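Local coordinates for fibronectin type-III domain-containing protein (Caldanaerobacter subterraneus subsp. tengcongensis, PDB 7JGT), which is of unknown function but contains a highly thermostable fibronectin type III domain, one piece of a longer bacterial protein, at residues 21-26 / 53-58; 35-40 / 67-72. The protein carries 1 engineered substitution. All coordinates share one frame; numbering follows the deposited sequence. Where two conformers were deposited one is given.

Interaction 1 of 2, residues 21-26 / 53-58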
loop_
_atom_site.group_PDB
_atom_site.type_symbol
_atom_site.label_atom_id
_atom_site.label_comp_id
_atom_site.label_asym_id
_atom_site.label_seq_id
_atom_site.Cartn_x
_atom_site.Cartn_y
_atom_site.Cartn_z
ATOM N N THR A 21 -1.362 6.225 12.040
ATOM C CA THR A 21 -1.135 6.459 10.620
ATOM C C THR A 21 0.151 5.779 10.185
ATOM O O THR A 21 1.117 5.723 10.947
ATOM C CB THR A 21 -1.059 7.963 10.305
ATOM O OG1 THR A 21 -2.194 8.639 10.866
ATOM C CG2 THR A 21 -1.021 8.212 8.796
ATOM N N LEU A 22 0.147 5.256 8.959
ATOM C CA LEU A 22 1.357 4.767 8.312
ATOM C C LEU A 22 1.487 5.407 6.935
ATOM O O LEU A 22 0.489 5.738 6.285
ATOM C CB LEU A 22 1.355 3.242 8.194
ATOM C CG LEU A 22 1.479 2.461 9.508
ATOM C CD1 LEU A 22 1.288 0.981 9.240
ATOM C CD2 LEU A 22 2.822 2.719 10.188
ATOM N N ARG A 23 2.728 5.594 6.504
ATOM C CA ARG A 23 3.029 6.175 5.201
ATOM C C ARG A 23 3.434 5.054 4.254
ATOM O O ARG A 23 4.368 4.300 4.544
ATOM C CB ARG A 23 4.139 7.219 5.320
ATOM C CG ARG A 23 4.663 7.766 4.003
ATOM C CD ARG A 23 5.971 8.518 4.237
ATOM N NE ARG A 23 6.345 9.371 3.113
ATOM C CZ ARG A 23 7.584 9.795 2.868
ATOM N NH1 ARG A 23 8.590 9.438 3.664
ATOM N NH2 ARG A 23 7.816 10.578 1.821
ATOM N N LEU A 24 2.705 4.926 3.152
ATOM C CA LEU A 24 2.999 3.969 2.096
ATOM C C LEU A 24 3.632 4.721 0.932
ATOM O O LEU A 24 3.191 5.817 0.590
ATOM C CB LEU A 24 1.726 3.258 1.623
ATOM C CG LEU A 24 1.277 1.984 2.349
ATOM C CD1 LEU A 24 1.023 2.268 3.811
ATOM C CD2 LEU A 24 0.012 1.407 1.717
ATOM N N ARG A 25 4.661 4.123 0.329
ATOM C CA ARG A 25 5.426 4.733 -0.758
ATOM C C ARG A 25 5.807 3.659 -1.764
ATOM O O ARG A 25 6.049 2.509 -1.394
ATOM C CB ARG A 25 6.714 5.395 -0.255
ATOM C CG ARG A 25 6.557 6.774 0.309
ATOM C CD ARG A 25 7.930 7.415 0.462
ATOM N NE ARG A 25 8.765 6.699 1.421
ATOM C CZ ARG A 25 10.090 6.796 1.483
ATOM N NH1 ARG A 25 10.745 7.579 0.636
ATOM N NH2 ARG A 25 10.761 6.111 2.399
ATOM N N TRP A 26 5.865 4.038 -3.041
ATOM C CA TRP A 26 6.267 3.100 -4.082
ATOM C C TRP A 26 6.781 3.878 -5.286
ATOM O O TRP A 26 6.655 5.102 -5.374
ATOM C CB TRP A 26 5.113 2.165 -4.488
ATOM C CG TRP A 26 3.882 2.912 -4.945
ATOM C CD1 TRP A 26 3.591 3.318 -6.218
ATOM C CD2 TRP A 26 2.784 3.341 -4.127
ATOM N NE1 TRP A 26 2.389 3.993 -6.235
ATOM C CE2 TRP A 26 1.871 4.009 -4.967
ATOM C CE3 TRP A 26 2.492 3.229 -2.766
ATOM C CZ2 TRP A 26 0.678 4.567 -4.489
ATOM C CZ3 TRP A 26 1.303 3.784 -2.287
ATOM C CH2 TRP A 26 0.417 4.450 -3.153
ATOM N N LYS A 53 -1.428 8.605 -7.068
ATOM C CA LYS A 53 -0.207 9.080 -6.437
ATOM C C LYS A 53 0.816 7.950 -6.366
ATOM O O LYS A 53 0.550 6.804 -6.731
ATOM C CB LYS A 53 -0.497 9.606 -5.035
ATOM C CG LYS A 53 -1.561 10.684 -4.983
ATOM C CD LYS A 53 -2.039 10.913 -3.569
ATOM C CE LYS A 53 -0.999 11.647 -2.747
ATOM N NZ LYS A 53 -1.192 11.386 -1.300
ATOM N N LEU A 54 2.005 8.289 -5.877
ATOM C CA LEU A 54 3.060 7.324 -5.603
ATOM C C LEU A 54 3.270 7.149 -4.107
ATOM O O LEU A 54 4.279 6.585 -3.680
ATOM C CB LEU A 54 4.362 7.757 -6.273
ATOM C CG LEU A 54 4.185 8.048 -7.760
ATOM C CD1 LEU A 54 5.461 8.664 -8.318
ATOM C CD2 LEU A 54 3.782 6.773 -8.508
ATOM N N GLU A 55 2.346 7.648 -3.303
ATOM C CA GLU A 55 2.426 7.463 -1.869
ATOM C C GLU A 55 1.039 7.706 -1.325
ATOM O O GLU A 55 0.244 8.428 -1.930
ATOM C CB GLU A 55 3.439 8.410 -1.214
ATOM C CG GLU A 55 2.931 9.816 -1.026
ATOM C CD GLU A 55 3.817 10.640 -0.103
ATOM O OE1 GLU A 55 4.884 10.143 0.313
ATOM O OE2 GLU A 55 3.444 11.790 0.198
ATOM N N TYR A 56 0.763 7.107 -0.175
ATOM C CA TYR A 56 -0.544 7.220 0.438
ATOM C C TYR A 56 -0.370 7.086 1.938
ATOM O O TYR A 56 0.452 6.297 2.411
ATOM C CB TYR A 56 -1.509 6.153 -0.103
ATOM C CG TYR A 56 -2.965 6.421 0.177
ATOM C CD1 TYR A 56 -3.735 7.164 -0.706
ATOM C CD2 TYR A 56 -3.582 5.915 1.315
ATOM C CE1 TYR A 56 -5.071 7.408 -0.455
ATOM C CE2 TYR A 56 -4.921 6.160 1.572
ATOM C CZ TYR A 56 -5.655 6.908 0.682
ATOM O OH TYR A 56 -6.992 7.161 0.919
ATOM N N TYR A 57 -1.118 7.892 2.674
ATOM C CA TYR A 57 -1.101 7.861 4.130
ATOM C C TYR A 57 -2.354 7.136 4.585
ATOM O O TYR A 57 -3.464 7.638 4.399
ATOM C CB TYR A 57 -1.050 9.268 4.710
ATOM C CG TYR A 57 0.299 9.923 4.597
ATOM C CD1 TYR A 57 0.663 10.603 3.444
ATOM C CD2 TYR A 57 1.211 9.868 5.649
ATOM C CE1 TYR A 57 1.900 11.216 3.331
ATOM C CE2 TYR A 57 2.453 10.480 5.550
ATOM C CZ TYR A 57 2.790 11.150 4.383
ATOM O OH TYR A 57 4.013 11.762 4.263
ATOM N N VAL A 58 -2.177 5.964 5.182
ATOM C CA VAL A 58 -3.295 5.185 5.697
ATOM C C VAL A 58 -3.543 5.641 7.128
ATOM O O VAL A 58 -2.738 5.366 8.018
ATOM C CB VAL A 58 -3.006 3.683 5.624
ATOM C CG1 VAL A 58 -4.147 2.886 6.266
ATOM C CG2 VAL A 58 -2.810 3.272 4.173
#
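Arg-23 throws its CG anti to the backbone N (chi1 172°) and runs extended to NE, which carries it along the ring of Tyr-57 to the carboxylate of Glu-55. Strands 22-25 and 55-58 pair antiparallel in the three-stranded sheet of this fibronectin type III beta-sandwich, with 55-58 at its edge. Leu-22 with Val-58 and Leu-24 with Tyr-56 are hydrogen-bonded pairs, and Leu-24 N gives the shortest of these backbone bonds, 2.7 Å to Tyr-56 O.

On the outer face, Arg-23 CG sits over the Tyr-57 ring in a CH-pi contact, 4.2 Å from its centroid, and the guanidinium lies only 17° from the ring plane. Arg-23 NE reaches Glu-55 OE1 at 3.3 Å from the syn side but well out of the carboxylate plane, as a salt bridge. That bond is long; NH2 adds a weak one to the same oxygen. Arg-23 NH1 and Arg-25 NH2 bridge to Glu-13 on the neighbouring strand 11-14, linking charges across all three strands, in keeping with the surface salt bridges that contribute to this domain's thermal stability.

On the face of Leu-22, Leu-24 and Val-58, turned to the other sheet, the contacts are apolar. Leu-24 CD1 meets Val-58 CG2 at 4.0 Å, and both leucines of strand 22-25 reach Phe-69 of the opposing sheet. Just past the strand, Trp-26 N bonds to Leu-54 O. CG of Trp-26 lies between its backbone N and carbonyl carbon (chi1 57°), turning the indole under the incoming chain, where the carbonyl carbon of Leu-54 rides over the ring centre, 3.5 Å from Trp-26 CE2.

Interaction 2 of 2, residues 35-40 / 67-72. Engineered in segment 67-72: Cys-68 (natural residue Thr).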
loop_
_atom_site.group_PDB
_atom_site.type_symbol
_atom_site.label_atom_id
_atom_site.label_comp_id
_atom_site.label_asym_id
_atom_site.label_seq_id
_atom_site.Cartn_x
_atom_site.Cartn_y
_atom_site.Cartn_z
ATOM N N TYR A 35 -3.133 2.750 -8.775
ATOM C CA TYR A 35 -2.705 1.734 -7.829
ATOM C C TYR A 35 -3.827 1.469 -6.835
ATOM O O TYR A 35 -4.582 2.376 -6.475
ATOM C CB TYR A 35 -1.432 2.176 -7.087
ATOM C CG TYR A 35 -0.320 2.597 -8.019
ATOM C CD1 TYR A 35 -0.217 3.915 -8.466
ATOM C CD2 TYR A 35 0.622 1.676 -8.463
ATOM C CE1 TYR A 35 0.811 4.314 -9.329
ATOM C CE2 TYR A 35 1.646 2.064 -9.320
ATOM C CZ TYR A 35 1.734 3.374 -9.753
ATOM O OH TYR A 35 2.753 3.746 -10.608
ATOM N N GLU A 36 -3.916 0.223 -6.385
ATOM C CA GLU A 36 -4.846 -0.175 -5.340
ATOM C C GLU A 36 -4.063 -0.666 -4.138
ATOM O O GLU A 36 -3.036 -1.335 -4.289
ATOM C CB GLU A 36 -5.804 -1.266 -5.814
ATOM C CG GLU A 36 -6.582 -0.859 -7.043
ATOM C CD GLU A 36 -7.534 -1.936 -7.518
ATOM O OE1 GLU A 36 -7.460 -3.074 -7.019
ATOM O OE2 GLU A 36 -8.358 -1.636 -8.394
ATOM N N ILE A 37 -4.563 -0.323 -2.952
ATOM C CA ILE A 37 -3.924 -0.621 -1.675
ATOM C C ILE A 37 -4.894 -1.436 -0.835
ATOM O O ILE A 37 -6.056 -1.049 -0.679
ATOM C CB ILE A 37 -3.545 0.663 -0.923
ATOM C CG1 ILE A 37 -2.438 1.429 -1.663
ATOM C CG2 ILE A 37 -3.122 0.339 0.502
ATOM C CD1 ILE A 37 -2.374 2.860 -1.191
ATOM N N TYR A 38 -4.402 -2.527 -0.250
ATOM C CA TYR A 38 -5.212 -3.389 0.596
ATOM C C TYR A 38 -4.497 -3.653 1.907
ATOM O O TYR A 38 -3.269 -3.736 1.952
ATOM C CB TYR A 38 -5.514 -4.719 -0.080
ATOM C CG TYR A 38 -6.257 -4.543 -1.379
ATOM C CD1 TYR A 38 -5.584 -4.187 -2.544
ATOM C CD2 TYR A 38 -7.632 -4.716 -1.438
ATOM C CE1 TYR A 38 -6.263 -4.006 -3.735
ATOM C CE2 TYR A 38 -8.325 -4.538 -2.631
ATOM C CZ TYR A 38 -7.636 -4.188 -3.774
ATOM O OH TYR A 38 -8.317 -4.015 -4.957
ATOM N N LEU A 39 -5.286 -3.769 2.971
ATOM C CA LEU A 39 -4.794 -4.211 4.271
ATOM C C LEU A 39 -4.887 -5.730 4.330
ATOM O O LEU A 39 -5.973 -6.291 4.141
ATOM C CB LEU A 39 -5.611 -3.582 5.401
ATOM C CG LEU A 39 -5.296 -4.140 6.793
ATOM C CD1 LEU A 39 -3.807 -3.939 7.116
ATOM C CD2 LEU A 39 -6.167 -3.499 7.858
ATOM N N VAL A 40 -3.758 -6.391 4.581
ATOM C CA VAL A 40 -3.702 -7.846 4.686
ATOM C C VAL A 40 -3.848 -8.236 6.151
ATOM O O VAL A 40 -2.992 -7.902 6.976
ATOM C CB VAL A 40 -2.387 -8.392 4.112
ATOM C CG1 VAL A 40 -2.342 -9.907 4.253
ATOM C CG2 VAL A 40 -2.212 -7.953 2.661
ATOM N N TYR A 67 0.867 -3.579 10.748
ATOM C CA TYR A 67 -0.039 -3.703 9.621
ATOM C C TYR A 67 0.743 -4.141 8.393
ATOM O O TYR A 67 1.824 -3.615 8.123
ATOM C CB TYR A 67 -0.748 -2.384 9.344
ATOM C CG TYR A 67 -1.778 -2.013 10.381
ATOM C CD1 TYR A 67 -3.080 -2.483 10.293
ATOM C CD2 TYR A 67 -1.452 -1.178 11.450
ATOM C CE1 TYR A 67 -4.037 -2.134 11.243
ATOM C CE2 TYR A 67 -2.394 -0.827 12.407
ATOM C CZ TYR A 67 -3.687 -1.308 12.301
ATOM O OH TYR A 67 -4.632 -0.957 13.247
ATOM N N CYS A 68 0.206 -5.115 7.667
ATOM C CA CYS A 68 0.756 -5.529 6.386
ATOM C C CYS A 68 -0.164 -5.054 5.274
ATOM O O CYS A 68 -1.385 -5.213 5.362
ATOM C CB CYS A 68 0.922 -7.045 6.302
ATOM S SG CYS A 68 1.725 -7.578 4.776
ATOM N N PHE A 69 0.422 -4.477 4.233
ATOM C CA PHE A 69 -0.341 -3.969 3.104
ATOM C C PHE A 69 0.045 -4.710 1.828
ATOM O O PHE A 69 1.128 -5.286 1.725
ATOM C CB PHE A 69 -0.140 -2.455 2.946
ATOM C CG PHE A 69 -0.578 -1.664 4.153
ATOM C CD1 PHE A 69 -1.892 -1.270 4.302
ATOM C CD2 PHE A 69 0.327 -1.329 5.148
ATOM C CE1 PHE A 69 -2.291 -0.553 5.420
ATOM C CE2 PHE A 69 -0.073 -0.607 6.267
ATOM C CZ PHE A 69 -1.377 -0.224 6.403
ATOM N N ALA A 70 -0.871 -4.728 0.871
ATOM C CA ALA A 70 -0.596 -5.259 -0.455
ATOM C C ALA A 70 -0.893 -4.161 -1.463
ATOM O O ALA A 70 -1.930 -3.498 -1.372
ATOM C CB ALA A 70 -1.434 -6.503 -0.751
ATOM N N LEU A 71 0.014 -3.975 -2.411
ATOM C CA LEU A 71 -0.075 -2.933 -3.419
ATOM C C LEU A 71 -0.022 -3.567 -4.796
ATOM O O LEU A 71 0.777 -4.480 -5.035
ATOM C CB LEU A 71 1.082 -1.931 -3.268
ATOM C CG LEU A 71 1.214 -0.846 -4.338
ATOM C CD1 LEU A 71 0.286 0.324 -4.061
ATOM C CD2 LEU A 71 2.670 -0.392 -4.426
ATOM N N ARG A 72 -0.864 -3.087 -5.709
ATOM C CA ARG A 72 -0.767 -3.493 -7.101
ATOM C C ARG A 72 -1.074 -2.303 -8.002
ATOM O O ARG A 72 -1.761 -1.359 -7.605
ATOM C CB ARG A 72 -1.718 -4.651 -7.419
ATOM C CG ARG A 72 -3.196 -4.282 -7.277
ATOM C CD ARG A 72 -4.061 -5.532 -7.354
ATOM N NE ARG A 72 -5.488 -5.235 -7.489
ATOM C CZ ARG A 72 -6.400 -6.147 -7.802
ATOM N NH1 ARG A 72 -6.028 -7.403 -8.014
ATOM N NH2 ARG A 72 -7.682 -5.810 -7.913
HETATM O O HOH W 1 -1.964 -6.598 8.886
#
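Glu-36 OE1 is gripped by two nitrogens of Arg-72, NH2 at 2.9 Å and NE at 3.0 Å, in a side-on salt bridge. OE1 lies close to the guanidinium plane, and the two nitrogens come from the same face of the carboxylate, NH2 on the syn side and NE from above the plane. The Tyr-38 hydroxyl lies so close to the same oxygen that the length of that bond is doubtful. CG of Arg-72 stands between its backbone N and carbonyl carbon (chi1 64°), and from there the extended chain runs beside Glu-36. Cutting Arg-72 back to an alanine would probably leave the Glu-36 carboxylate without its cationic mate and freer to turn.

Beneath these groups the backbones pair antiparallel: Glu-36 and Arg-72 exchange two bonds, as do Tyr-38 and Ala-70, with Ala-70 N 2.8 Å from Tyr-38 O. Toward Val-40, a water accepts from the backbone N of Cys-68, an engineered residue, and lies unusually close to Val-40 O. On the same face as the salt bridge, Val-40 CG2 packs 3.8 Å from Ala-70 CB.

The other face supplies the core. Leu-71 CD1 reaches Ile-37 CG1 at 3.8 Å, while Leu-39 CD1 comes to the edge of the Tyr-67 ring, 3.6 Å from Tyr-67 CD1. Tyr-67 also touches Leu-22 of the facing sheet. Strands 34-41 and 66-75 are the two inner strands of the four-stranded sheet, a pairing characteristic of the fibronectin type III beta-sandwich.

Overall arrangement
From the N terminus, strand 11-14 leads into 21-26, and the chain then crosses to the other sheet at 35-40. After the edge strand 44-51 it returns to 53-58, closing interaction 1, and crosses again to 67-72, closing interaction 2. Each closure spans 26 intervening residues, and because the four segments alternate along the sequence, the two contacts cross instead of nesting. Interaction 1 belongs to the three-stranded sheet and interaction 2 to the four-stranded one; their centres are about 10 Å apart. The sheets meet through Leu-24 against Ile-37 and Trp-26 against Tyr-35 and Leu-71, which join the two contacts in the sandwich core.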